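Local structure of cytochrome P450 (Bacillus megaterium, 5L92) at residues A[149-154]-A[237-242]. The protein is a heme-dependent cytochrome P450 that binds and oxidises steroids, held here with corticosterone in its active site. Sequence-based numbering, arbitrary orientation.
With C0R (corticosterone), chain D; HEM (protoporphyrin IX containing Fe), chain C.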
loop_
_atom_site.group_PDB
_atom_site.type_symbol
_atom_site.label_atom_id
_atom_site.label_comp_id
_atom_site.label_asym_id
_atom_site.label_seq_id
_atom_site.Cartn_x
_atom_site.Cartn_y
_atom_site.Cartn_z
ATOM N N ASP A 149 -2.193 17.482 2.244
ATOM C CA ASP A 149 -2.981 18.494 1.534
ATOM C C ASP A 149 -4.396 18.006 1.246
ATOM O O ASP A 149 -5.350 18.775 1.349
ATOM C CB ASP A 149 -2.303 18.883 0.228
ATOM C CG ASP A 149 -1.176 19.870 0.430
ATOM O OD1 ASP A 149 -0.963 20.326 1.577
ATOM O OD2 ASP A 149 -0.506 20.198 -0.564
ATOM N N ILE A 150 -4.552 16.729 0.901
ATOM C CA ILE A 150 -5.876 16.179 0.607
ATOM C C ILE A 150 -6.753 16.152 1.859
ATOM O O ILE A 150 -7.953 16.441 1.789
ATOM C CB ILE A 150 -5.747 14.765 0.004
ATOM C CG1 ILE A 150 -5.225 14.818 -1.429
ATOM C CG2 ILE A 150 -7.103 14.023 0.017
ATOM C CD1 ILE A 150 -4.832 13.454 -1.967
ATOM N N LEU A 151 -6.194 15.724 3.000
ATOM C CA LEU A 151 -6.955 15.719 4.253
ATOM C C LEU A 151 -7.168 17.128 4.810
ATOM O O LEU A 151 -8.173 17.382 5.479
ATOM C CB LEU A 151 -6.254 14.841 5.290
ATOM C CG LEU A 151 -6.157 13.382 4.846
ATOM C CD1 LEU A 151 -5.156 12.566 5.668
ATOM C CD2 LEU A 151 -7.530 12.767 4.916
ATOM N N GLY A 152 -6.253 18.047 4.538
ATOM C CA GLY A 152 -6.303 19.373 5.109
ATOM C C GLY A 152 -5.672 19.445 6.480
ATOM O O GLY A 152 -6.120 20.239 7.318
ATOM N N VAL A 153 -4.631 18.649 6.732
ATOM C CA VAL A 153 -3.969 18.635 8.035
ATOM C C VAL A 153 -2.575 19.215 7.863
ATOM O O VAL A 153 -2.043 19.216 6.744
ATOM C CB VAL A 153 -3.907 17.216 8.641
ATOM C CG1 VAL A 153 -5.282 16.616 8.718
ATOM C CG2 VAL A 153 -2.969 16.278 7.827
ATOM N N PRO A 154 -1.938 19.683 8.937
ATOM C CA PRO A 154 -0.652 20.376 8.792
ATOM C C PRO A 154 0.517 19.419 8.610
ATOM O O PRO A 154 0.745 18.505 9.414
ATOM C CB PRO A 154 -0.518 21.166 10.101
ATOM C CG PRO A 154 -1.363 20.438 11.079
ATOM C CD PRO A 154 -2.518 19.853 10.277
ATOM N N ILE A 237 -8.110 8.411 8.872
ATOM C CA ILE A 237 -6.955 7.642 9.338
ATOM C C ILE A 237 -6.478 6.678 8.258
ATOM O O ILE A 237 -5.276 6.556 8.007
ATOM C CB ILE A 237 -7.291 6.909 10.658
ATOM C CG1 ILE A 237 -7.330 7.918 11.838
ATOM C CG2 ILE A 237 -6.273 5.812 10.958
ATOM C CD1 ILE A 237 -8.075 7.405 13.053
ATOM N N LEU A 238 -7.408 5.980 7.614
ATOM C CA LEU A 238 -7.040 5.065 6.541
ATOM C C LEU A 238 -6.226 5.783 5.479
ATOM O O LEU A 238 -5.179 5.286 5.051
ATOM C CB LEU A 238 -8.300 4.465 5.936
ATOM C CG LEU A 238 -8.178 3.509 4.740
ATOM C CD1 LEU A 238 -7.301 2.277 5.065
ATOM C CD2 LEU A 238 -9.577 3.105 4.339
ATOM N N LEU A 239 -6.664 6.981 5.082
ATOM C CA LEU A 239 -5.949 7.727 4.050
ATOM C C LEU A 239 -4.604 8.173 4.561
ATOM O O LEU A 239 -3.601 8.098 3.841
ATOM C CB LEU A 239 -6.745 8.946 3.586
ATOM C CG LEU A 239 -8.044 8.777 2.825
ATOM C CD1 LEU A 239 -8.447 10.180 2.309
ATOM C CD2 LEU A 239 -7.969 7.811 1.713
ATOM N N LEU A 240 -4.556 8.623 5.813
ATOM C CA LEU A 240 -3.282 9.048 6.374
ATOM C C LEU A 240 -2.258 7.923 6.298
ATOM O O LEU A 240 -1.127 8.130 5.852
ATOM C CB LEU A 240 -3.444 9.491 7.815
ATOM C CG LEU A 240 -2.162 10.039 8.417
ATOM C CD1 LEU A 240 -1.721 11.281 7.622
ATOM C CD2 LEU A 240 -2.373 10.353 9.884
ATOM N N ILE A 241 -2.644 6.734 6.756
ATOM C CA ILE A 241 -1.724 5.606 6.793
ATOM C C ILE A 241 -1.339 5.216 5.373
ATOM O O ILE A 241 -0.164 4.984 5.082
ATOM C CB ILE A 241 -2.345 4.424 7.566
ATOM C CG1 ILE A 241 -2.627 4.837 9.012
ATOM C CG2 ILE A 241 -1.397 3.249 7.560
ATOM C CD1 ILE A 241 -3.285 3.774 9.870
ATOM N N ALA A 242 -2.317 5.211 4.469
ATOM C CA ALA A 242 -2.062 5.031 3.045
ATOM C C ALA A 242 -1.082 6.068 2.515
ATOM O O ALA A 242 -0.222 5.753 1.689
ATOM C CB ALA A 242 -3.366 5.135 2.276
HETATM C C1 C0R D . -3.586 -1.312 2.776
HETATM C C2 C0R D . -3.458 -0.675 1.380
HETATM C C3 C0R D . -3.858 0.870 1.292
HETATM C C4 C0R D . -3.714 1.727 2.646
HETATM C C5 C0R D . -3.400 0.995 3.952
HETATM C C6 C0R D . -3.196 1.836 5.279
HETATM C C7 C0R D . -4.079 1.168 6.470
HETATM C C8 C0R D . -3.811 -0.319 6.606
HETATM C C9 C0R D . -3.975 -1.128 5.249
HETATM C C10 C0R D . -3.211 -0.552 4.003
HETATM C C11 C0R D . -3.738 -2.691 5.549
HETATM C C12 C0R D . -4.682 -3.210 6.793
HETATM C C13 C0R D . -4.502 -2.435 8.080
HETATM C C14 C0R D . -4.708 -0.841 7.745
HETATM C C15 C0R D . -4.522 -0.253 8.925
HETATM C C16 C0R D . -5.250 -1.253 9.966
HETATM C C17 C0R D . -5.459 -2.650 9.018
HETATM C C18 C0R D . -3.083 -2.697 8.687
HETATM C C19 C0R D . -1.678 -0.675 4.158
HETATM C C20 C0R D . -5.341 -3.939 9.878
HETATM C C21 C0R D . -6.299 -5.127 9.700
HETATM O O1 C0R D . -4.158 1.494 0.281
HETATM O O2 C0R D . -2.461 -2.923 5.832
HETATM O O3 C0R D . -4.467 -4.014 10.734
HETATM O O4 C0R D . -5.787 -6.195 10.492
HETATM C CHA HEM C . -7.532 -0.414 -0.680
HETATM C CHB HEM C . -2.986 -1.241 -2.286
HETATM C CHC HEM C . -2.083 3.478 -2.428
HETATM C CHD HEM C . -6.401 4.227 -0.370
HETATM C C1A HEM C . -6.381 -1.032 -1.155
HETATM C C2A HEM C . -6.244 -2.448 -1.418
HETATM C C3A HEM C . -4.993 -2.673 -1.845
HETATM C C4A HEM C . -4.297 -1.407 -1.897
HETATM C CMA HEM C . -4.398 -4.039 -2.243
HETATM C CAA HEM C . -7.347 -3.524 -1.217
HETATM C CBA HEM C . -7.682 -3.748 0.259
HETATM C CGA HEM C . -8.488 -5.002 0.475
HETATM O O1A HEM C . -9.069 -5.542 -0.475
HETATM O O2A HEM C . -8.549 -5.504 1.609
HETATM C C1B HEM C . -2.335 -0.053 -2.518
HETATM C C2B HEM C . -1.044 0.138 -3.167
HETATM C C3B HEM C . -0.808 1.461 -3.180
HETATM C C4B HEM C . -1.927 2.124 -2.541
HETATM C CMB HEM C . -0.174 -0.992 -3.749
HETATM C CAB HEM C . 0.372 2.258 -3.775
HETATM C CBB HEM C . 1.149 1.787 -4.762
HETATM C C1C HEM C . -3.184 4.097 -1.883
HETATM C C2C HEM C . -3.315 5.506 -1.624
HETATM C C3C HEM C . -4.502 5.706 -1.080
HETATM C C4C HEM C . -5.161 4.439 -0.919
HETATM C CMC HEM C . -2.296 6.623 -1.967
HETATM C CAC HEM C . -4.975 7.100 -0.648
HETATM C CBC HEM C . -6.096 7.609 -1.150
HETATM C C1D HEM C . -7.087 3.052 -0.266
HETATM C C2D HEM C . -8.412 2.914 0.305
HETATM C C3D HEM C . -8.751 1.619 0.222
HETATM C C4D HEM C . -7.628 0.920 -0.393
HETATM C CMD HEM C . -9.206 4.111 0.893
HETATM C CAD HEM C . -10.061 0.931 0.682
HETATM C CBD HEM C . -11.070 0.831 -0.478
HETATM C CGD HEM C . -12.316 0.035 -0.140
HETATM O O1D HEM C . -13.353 0.202 -0.822
HETATM O O2D HEM C . -12.308 -0.806 0.795
HETATM N NA HEM C . -5.183 -0.401 -1.458
HETATM N NB HEM C . -2.822 1.178 -2.139
HETATM N NC HEM C . -4.331 3.472 -1.427
HETATM N ND HEM C . -6.639 1.814 -0.644
HETATM FE FE HEM C . -4.773 1.564 -1.500
#
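L151 reaches helix 229-245 with both of its methyl groups, and the contact between 149-154 and 237-242 is van der Waals packing by apolar side chains, one of which lies against a backbone amide. L151 CD2 lies 3.8 Å from L239 CD1, the two side chains passing at a slant, while L151 CD1 rests on the backbone of L240, 4.0 Å from L240 N, and also touches the CB of that residue. With CG anti to its own carbonyl carbon (chi1 -62°), the L151 branch is directed at the other helix, and chi2 (165°) then turns CD1 to L240 and CD2 to L239. The area buried is modest, 165 Å² over both sides, and the nearest CA atoms, those of L151 and L240, stay 7.9 Å apart, a gap spanned by the L151 side chain, which packs on both the side chains and the backbone of the facing helix.

Helix 229-245 corresponds to the I-helix of the P450 fold, which runs across the distal side of the heme; helix 141-151 packs against the side of it turned away from the steroid. The helix carrying L151 finishes in a Schellman motif, in which G152, at positive phi (85°), is the C-prime residue. I213 of helix 213-222 also touches L151, and F161 and F198 also touch L240.

Segment 237-242 also faces the bound groups. L239 links the two environments: its CD1 meets L151, and on its other branch L239 CD2 sits 3.4 Å from the vinyl carbon HEM CBC. A242 CB lies 3.4 Å from C0R C4 of corticosterone and also touches the porphyrin, and I241 presents CG2 to the steroid at C6. In this complex C0R O1 coordinates the heme iron, HEM FE, at 1.9 Å.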